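Local coordinates for protein putative TetR-family transcriptional regulator (Streptomyces coelicolor, PDB 2HXO) that probably binds operator DNA through an N-terminal helix-turn-helix and regulates transcription as a TetR-family homodimer, at residues 156-161 with 217-222. Coordinates in Å, arbitrary orientation, origin at the centre of the assembly. Numbering follows the deposited sequence.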
loop_
_atom_site.group_PDB
_atom_site.type_symbol
_atom_site.label_atom_id
_atom_site.label_comp_id
_atom_site.label_asym_id
_atom_site.label_seq_id
_atom_site.Cartn_x
_atom_site.Cartn_y
_atom_site.Cartn_z
ATOM N N TYR A 156 5.220 4.617 -0.995
ATOM C CA TYR A 156 5.931 3.750 -0.071
ATOM C C TYR A 156 5.227 3.771 1.282
ATOM O O TYR A 156 4.972 2.729 1.883
ATOM C CB TYR A 156 7.377 4.188 0.129
ATOM C CG TYR A 156 7.997 3.395 1.241
ATOM C CD1 TYR A 156 8.463 2.099 1.023
ATOM C CD2 TYR A 156 7.996 3.888 2.552
ATOM C CE1 TYR A 156 8.909 1.306 2.085
ATOM C CE2 TYR A 156 8.431 3.106 3.617
ATOM C CZ TYR A 156 8.888 1.823 3.379
ATOM O OH TYR A 156 9.358 1.075 4.432
ATOM N N ILE A 157 4.906 4.964 1.761
ATOM C CA ILE A 157 4.239 5.088 3.046
ATOM C C ILE A 157 2.909 4.325 3.102
ATOM O O ILE A 157 2.644 3.586 4.062
ATOM C CB ILE A 157 4.028 6.571 3.398
ATOM C CG1 ILE A 157 5.397 7.215 3.653
ATOM C CG2 ILE A 157 3.130 6.700 4.623
ATOM C CD1 ILE A 157 5.407 8.719 3.687
ATOM N N LEU A 158 2.078 4.495 2.074
ATOM C CA LEU A 158 0.783 3.813 2.001
ATOM C C LEU A 158 0.933 2.297 1.984
ATOM O O LEU A 158 0.119 1.568 2.548
ATOM C CB LEU A 158 0.034 4.238 0.741
ATOM C CG LEU A 158 -0.879 5.463 0.789
ATOM C CD1 LEU A 158 -0.219 6.637 1.510
ATOM C CD2 LEU A 158 -1.214 5.832 -0.636
ATOM N N GLY A 159 1.977 1.825 1.320
ATOM C CA GLY A 159 2.205 0.396 1.224
ATOM C C GLY A 159 2.671 -0.254 2.514
ATOM O O GLY A 159 2.199 -1.331 2.880
ATOM N N ALA A 160 3.614 0.376 3.205
ATOM C CA ALA A 160 4.097 -0.194 4.457
ATOM C C ALA A 160 3.055 0.042 5.556
ATOM O O ALA A 160 2.684 -0.887 6.276
ATOM C CB ALA A 160 5.439 0.428 4.840
ATOM N N ALA A 161 2.569 1.275 5.678
ATOM C CA ALA A 161 1.560 1.579 6.695
ATOM C C ALA A 161 0.271 0.793 6.436
ATOM O O ALA A 161 -0.387 0.334 7.371
ATOM C CB ALA A 161 1.261 3.077 6.719
ATOM N N GLN A 217 11.439 -1.338 10.341
ATOM C CA GLN A 217 11.468 -1.714 8.940
ATOM C C GLN A 217 10.957 -0.505 8.154
ATOM O O GLN A 217 11.573 -0.064 7.180
ATOM C CB GLN A 217 10.549 -2.915 8.698
ATOM C CG GLN A 217 10.410 -3.282 7.226
ATOM C CD GLN A 217 11.752 -3.605 6.611
ATOM O OE1 GLN A 217 12.467 -4.470 7.114
ATOM N NE2 GLN A 217 12.109 -2.905 5.523
ATOM N N PHE A 218 9.824 0.021 8.605
ATOM C CA PHE A 218 9.189 1.174 8.002
ATOM C C PHE A 218 10.173 2.320 7.800
ATOM O O PHE A 218 10.324 2.824 6.685
ATOM C CB PHE A 218 8.031 1.635 8.883
ATOM C CG PHE A 218 7.248 2.784 8.301
ATOM C CD1 PHE A 218 6.580 2.641 7.084
ATOM C CD2 PHE A 218 7.192 4.013 8.957
ATOM C CE1 PHE A 218 5.869 3.701 6.526
ATOM C CE2 PHE A 218 6.484 5.080 8.406
ATOM C CZ PHE A 218 5.817 4.918 7.178
ATOM N N LEU A 219 10.851 2.720 8.875
ATOM C CA LEU A 219 11.829 3.806 8.824
ATOM C C LEU A 219 13.038 3.507 7.946
ATOM O O LEU A 219 13.605 4.419 7.346
ATOM C CB LEU A 219 12.319 4.158 10.228
ATOM C CG LEU A 219 11.331 4.893 11.135
ATOM C CD1 LEU A 219 11.999 5.197 12.476
ATOM C CD2 LEU A 219 10.878 6.187 10.454
ATOM N N ALA A 220 13.442 2.242 7.886
ATOM C CA ALA A 220 14.585 1.845 7.060
ATOM C C ALA A 220 14.189 1.947 5.590
ATOM O O ALA A 220 14.972 2.424 4.763
ATOM C CB ALA A 220 15.009 0.417 7.387
ATOM N N GLY A 221 12.971 1.515 5.272
ATOM C CA GLY A 221 12.497 1.588 3.896
ATOM C C GLY A 221 12.392 3.026 3.402
ATOM O O GLY A 221 12.804 3.336 2.280
ATOM N N ILE A 222 11.850 3.907 4.242
ATOM C CA ILE A 222 11.703 5.311 3.883
ATOM C C ILE A 222 13.104 5.896 3.680
ATOM O O ILE A 222 13.341 6.644 2.726
ATOM C CB ILE A 222 10.902 6.090 4.989
ATOM C CG1 ILE A 222 10.296 7.363 4.399
ATOM C CG2 ILE A 222 11.802 6.482 6.146
ATOM C CD1 ILE A 222 9.238 7.127 3.340
HETATM O O HOH W 1 9.929 -1.589 4.586
#
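Two helices, 146-166 and 214-230, run nearly antiparallel here, their local axes 10.4 Å apart at an angle of 160°, and two aromatic side chains fill the space between them. Tyr-156 points toward the partner helix and, with chi1 at t, stretches its ring across the gap until OH lies 3.2 Å from CA of Gly-221. Any CB on residue 221 would collide with that hydroxyl, so glycine suits the place, and its backbone covers one face of the ring. The hydroxyl also sits 3.0 Å from Phe-218 O, a possible hydrogen bond. Water 1 is hydrogen-bonded to Tyr-156 OH at 2.7 Å and accepts a hydrogen bond from Gln-217 NE2, also at 2.7 Å, so amide and phenol share one water. Phe-218 leaves its helix sideways, but its t rotamer swings the ring back as a knob into the hole formed by Tyr-156, Ile-157, Ala-160 and Ala-161. The small Ala-160 lets the ring edge come close, CB to CD1 of Phe-218 being 3.4 Å, while branched, apolar Ile-157 lines the pocket with CG2 4.1 Å from Phe-218 CZ. The two aromatic rings are tilted by only 22° yet slid apart, with little overlap. Ile-222 also starts sideways, but chi1 t and chi2 p bring its flexible CD1 to 3.6 Å from Tyr-156 CD2 and 3.9 Å from Ile-157 CG1. Trp-99 of helix 87-104 stacks on Phe-218. Both helices also face the second subunit, where Gln-217 NE2 donates a hydrogen bond to Thr-148 O, consistent with the four-helix dimer interface of TetR-family C-terminal domains.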